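Long-range contact in S-M checkpoint control protein rad4 (Schizosaccharomyces pombe, PDB 4BU0), which is essential for DNA replication and for the checkpoint coupling S and M phases, and binds both phosphorylated sites of a Crb2 dimer: residues G9-Q21 with L47-F59. Residues are numbered along the deposited sequence; the frame is centred on the assembly and turned at random. Where two conformers were deposited one is given.
Sequences GFVICCTSIDLKQ and LIAGDFDTPKYKF
Thr15 and Thr54 meet hydroxyl to hydroxyl because each first torsion swings OG1 into the gap between strand 11-15 and helix 55-59: in Thr15 it stands trans to the backbone N (chi1 -173°), in Thr54 it lies between N and the carbonyl carbon (chi1 78°). Thr54 OG1 donates to Thr15 OG1 at 2.8 Å and, as N-cap of its helix, accepts from Tyr57 N at 3.0 Å. Thr15 OG1 also bonds a modified side chain of the bound Crb2 phosphopeptide, as do Ser16 N and Lys56 NZ, so Thr54 is a second-shell residue behind a peptide ligand. With an alanine in place of Thr54, the Thr15 hydroxyl would probably lose one of the two partners that set its rotation, and Tyr57 N its capping acceptor. Lys56, extended beyond CG, runs past Thr15 to the strand, where NZ meets Cys14 O almost head-on at 2.8 Å (C=O...N angle 172°); a further bond to Ser38 O helps hold the ammonium beside the peptide. This pocket, in the first BRCT domain of the pair, lies where strand 11-15, part of a parallel sheet of order 2-1-3-4, ends and helix 55-63 begins, and is consistent with the phosphate-binding site of BRCT domains. Beneath it, the parallel strands 11-15 and 47-49 are joined by backbone hydrogen bonds from Ile48 N to Cys13 O and from Thr15 N to Ile48 O, and Gly50 N continues the ladder just beyond, to Thr15 O. Thr15 CG2 packs on Ala49 CB at 3.6 Å, on the sheet face that carries Cys13 and Leu47. On the other face Ile48 CD1 presses tightly on Ile12 CG2 (3.5 Å), under helices 19-31 and 74-83. At the solvent edge, a water bridges Ser16 OG and Asp51 OD2, 2.7 Å from each.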
# COMPACT_ATOMS: atom_id res chain seq x y z
N GLY A 9 -6.59 11.89 21.38
CA GLY A 9 -5.21 11.43 21.37
C GLY A 9 -4.75 10.89 20.02
O GLY A 9 -3.54 10.73 19.80
N PHE A 10 -5.71 10.59 19.11
CA PHE A 10 -5.32 10.16 17.76
C PHE A 10 -4.96 11.37 16.93
O PHE A 10 -5.57 12.43 17.08
CB PHE A 10 -6.46 9.41 17.07
CG PHE A 10 -6.70 7.99 17.50
CD1 PHE A 10 -7.09 7.70 18.81
CD2 PHE A 10 -6.65 6.95 16.58
CE1 PHE A 10 -7.33 6.38 19.20
CE2 PHE A 10 -6.92 5.63 16.97
CZ PHE A 10 -7.24 5.35 18.28
N VAL A 11 -3.98 11.21 16.01
CA VAL A 11 -3.54 12.29 15.13
C VAL A 11 -3.53 11.67 13.75
O VAL A 11 -2.69 10.80 13.46
CB VAL A 11 -2.19 12.91 15.54
CG1 VAL A 11 -1.82 14.06 14.60
CG2 VAL A 11 -2.24 13.41 16.99
N ILE A 12 -4.50 12.06 12.93
CA ILE A 12 -4.69 11.43 11.62
C ILE A 12 -4.20 12.30 10.49
O ILE A 12 -4.35 13.51 10.50
CB ILE A 12 -6.20 11.10 11.51
CG1 ILE A 12 -6.55 9.97 12.52
CG2 ILE A 12 -6.64 10.76 10.05
CD1 ILE A 12 -8.01 9.84 12.85
N CYS A 13 -3.60 11.65 9.47
CA CYS A 13 -3.07 12.29 8.27
C CYS A 13 -3.50 11.44 7.09
O CYS A 13 -3.63 10.22 7.28
CB CYS A 13 -1.56 12.38 8.40
SG CYS A 13 -0.72 13.27 7.07
N CYS A 14 -3.72 12.04 5.90
CA CYS A 14 -4.07 11.29 4.68
C CYS A 14 -2.95 11.39 3.67
O CYS A 14 -2.24 12.41 3.60
CB CYS A 14 -5.36 11.80 4.04
SG CYS A 14 -6.84 11.55 5.04
N THR A 15 -2.85 10.36 2.80
CA THR A 15 -1.96 10.43 1.64
C THR A 15 -2.70 9.82 0.46
O THR A 15 -3.28 8.73 0.58
CB THR A 15 -0.57 9.82 1.88
OG1 THR A 15 0.24 10.11 0.74
CG2 THR A 15 -0.57 8.32 2.15
N SER A 16 -2.70 10.55 -0.69
CA SER A 16 -3.38 10.10 -1.92
C SER A 16 -4.84 9.74 -1.70
O SER A 16 -5.33 8.70 -2.17
CB SER A 16 -2.63 8.94 -2.56
OG SER A 16 -1.49 9.43 -3.23
N ILE A 17 -5.56 10.62 -0.98
CA ILE A 17 -6.99 10.50 -0.76
C ILE A 17 -7.60 11.70 -1.48
O ILE A 17 -7.13 12.81 -1.27
CB ILE A 17 -7.37 10.44 0.75
CG1 ILE A 17 -6.66 9.24 1.46
CG2 ILE A 17 -8.89 10.35 0.91
CD1 ILE A 17 -7.15 7.83 1.03
N ASP A 18 -8.60 11.45 -2.33
CA ASP A 18 -9.28 12.51 -3.10
C ASP A 18 -9.94 13.53 -2.16
O ASP A 18 -10.32 13.18 -1.04
CB ASP A 18 -10.32 11.89 -4.05
CG ASP A 18 -9.75 11.03 -5.17
OD1 ASP A 18 -8.51 11.03 -5.37
OD2 ASP A 18 -10.56 10.37 -5.87
N LEU A 19 -10.07 14.79 -2.61
CA LEU A 19 -10.65 15.86 -1.78
C LEU A 19 -11.99 15.51 -1.11
O LEU A 19 -12.12 15.77 0.09
CB LEU A 19 -10.84 17.14 -2.62
CG LEU A 19 -11.45 18.36 -1.88
CD1 LEU A 19 -10.55 18.83 -0.71
CD2 LEU A 19 -11.68 19.51 -2.84
N LYS A 20 -12.96 14.93 -1.84
CA LYS A 20 -14.27 14.61 -1.26
C LYS A 20 -14.10 13.66 -0.05
O LYS A 20 -14.62 13.94 1.04
CB LYS A 20 -15.19 14.00 -2.33
CG LYS A 20 -16.58 13.66 -1.83
CD LYS A 20 -17.42 13.01 -2.93
CE LYS A 20 -18.80 12.60 -2.46
NZ LYS A 20 -19.70 13.77 -2.29
N GLN A 21 -13.35 12.58 -0.26
CA GLN A 21 -13.14 11.59 0.79
C GLN A 21 -12.28 12.17 1.92
O GLN A 21 -12.57 11.89 3.09
CB GLN A 21 -12.52 10.31 0.21
CG GLN A 21 -12.38 9.18 1.21
CD GLN A 21 -12.68 7.81 0.64
OE1 GLN A 21 -12.30 7.49 -0.49
NE2 GLN A 21 -13.34 6.97 1.42
N LEU A 47 -2.00 6.95 9.48
CA LEU A 47 -1.90 7.51 8.15
C LEU A 47 -2.89 6.76 7.27
O LEU A 47 -2.75 5.56 7.07
CB LEU A 47 -0.45 7.38 7.60
CG LEU A 47 -0.22 7.84 6.17
CD1 LEU A 47 -0.34 9.39 6.05
CD2 LEU A 47 1.20 7.40 5.70
N ILE A 48 -3.90 7.49 6.77
CA ILE A 48 -4.92 6.90 5.90
C ILE A 48 -4.36 7.03 4.49
O ILE A 48 -4.10 8.14 4.04
CB ILE A 48 -6.27 7.62 6.12
CG1 ILE A 48 -6.76 7.36 7.60
CG2 ILE A 48 -7.30 7.11 5.08
CD1 ILE A 48 -7.92 8.26 7.97
N ALA A 49 -4.12 5.90 3.82
CA ALA A 49 -3.44 5.94 2.52
C ALA A 49 -4.26 5.38 1.37
O ALA A 49 -4.90 4.34 1.53
CB ALA A 49 -2.16 5.13 2.63
N GLY A 50 -4.16 6.05 0.21
CA GLY A 50 -4.84 5.62 -1.00
C GLY A 50 -3.89 5.10 -2.06
O GLY A 50 -4.33 4.73 -3.15
N ASP A 51 -2.58 5.07 -1.73
CA ASP A 51 -1.48 4.64 -2.60
C ASP A 51 -0.24 4.44 -1.77
O ASP A 51 -0.14 5.02 -0.68
CB ASP A 51 -1.22 5.71 -3.69
CG ASP A 51 -0.42 5.24 -4.90
OD1 ASP A 51 -0.25 4.01 -5.06
OD2 ASP A 51 -0.05 6.09 -5.73
N PHE A 52 0.73 3.68 -2.27
CA PHE A 52 2.00 3.47 -1.60
C PHE A 52 3.08 4.39 -2.19
O PHE A 52 4.11 4.58 -1.55
CB PHE A 52 2.46 2.00 -1.74
CG PHE A 52 2.69 1.59 -3.18
CD1 PHE A 52 3.92 1.79 -3.78
CD2 PHE A 52 1.68 1.02 -3.93
CE1 PHE A 52 4.12 1.47 -5.14
CE2 PHE A 52 1.87 0.69 -5.27
CZ PHE A 52 3.09 0.91 -5.86
N ASP A 53 2.87 4.92 -3.42
CA ASP A 53 3.91 5.69 -4.09
C ASP A 53 3.79 7.17 -3.77
O ASP A 53 3.51 7.99 -4.65
CB ASP A 53 3.85 5.47 -5.61
CG ASP A 53 5.10 5.96 -6.32
OD1 ASP A 53 6.07 6.35 -5.63
OD2 ASP A 53 5.10 5.96 -7.58
N THR A 54 3.98 7.50 -2.50
CA THR A 54 3.97 8.89 -2.04
C THR A 54 5.06 9.12 -1.01
O THR A 54 5.39 8.23 -0.23
CB THR A 54 2.61 9.32 -1.41
OG1 THR A 54 2.53 8.80 -0.07
CG2 THR A 54 1.38 8.95 -2.24
N PRO A 55 5.56 10.38 -0.90
CA PRO A 55 6.56 10.67 0.14
C PRO A 55 6.09 10.38 1.58
O PRO A 55 6.88 9.90 2.40
CB PRO A 55 6.80 12.17 -0.06
CG PRO A 55 6.56 12.40 -1.49
CD PRO A 55 5.36 11.53 -1.80
N LYS A 56 4.79 10.64 1.89
CA LYS A 56 4.28 10.34 3.24
C LYS A 56 4.31 8.85 3.51
O LYS A 56 4.74 8.40 4.57
CB LYS A 56 2.83 10.84 3.42
CG LYS A 56 2.69 12.36 3.58
CD LYS A 56 1.21 12.72 3.67
CE LYS A 56 1.02 14.22 3.88
NZ LYS A 56 -0.43 14.58 3.74
N TYR A 57 3.80 8.05 2.53
CA TYR A 57 3.81 6.62 2.73
C TYR A 57 5.23 6.10 2.87
O TYR A 57 5.51 5.30 3.76
CB TYR A 57 3.11 5.93 1.54
CG TYR A 57 2.93 4.44 1.72
CD1 TYR A 57 4.00 3.56 1.54
CD2 TYR A 57 1.68 3.90 2.00
CE1 TYR A 57 3.83 2.18 1.70
CE2 TYR A 57 1.50 2.52 2.14
CZ TYR A 57 2.58 1.66 1.95
OH TYR A 57 2.41 0.30 2.08
N LYS A 58 6.13 6.55 1.98
CA LYS A 58 7.51 6.08 2.03
C LYS A 58 8.16 6.38 3.39
O LYS A 58 8.91 5.55 3.91
CB LYS A 58 8.33 6.69 0.91
CG LYS A 58 7.95 6.13 -0.48
CD LYS A 58 8.75 6.86 -1.56
CE LYS A 58 8.27 6.43 -2.93
NZ LYS A 58 9.04 7.13 -4.00
N PHE A 59 7.90 7.59 3.95
CA PHE A 59 8.48 7.96 5.24
C PHE A 59 7.98 7.04 6.34
O PHE A 59 8.76 6.55 7.15
CB PHE A 59 8.13 9.41 5.59
CG PHE A 59 8.97 9.93 6.73
CD1 PHE A 59 8.62 9.68 8.05
CD2 PHE A 59 10.16 10.61 6.48
CE1 PHE A 59 9.44 10.11 9.11
CE2 PHE A 59 10.96 11.05 7.54
CZ PHE A 59 10.61 10.78 8.84
O HOH W 1 -0.93 8.68 -5.72
O HOH W 2 -5.05 7.49 -5.10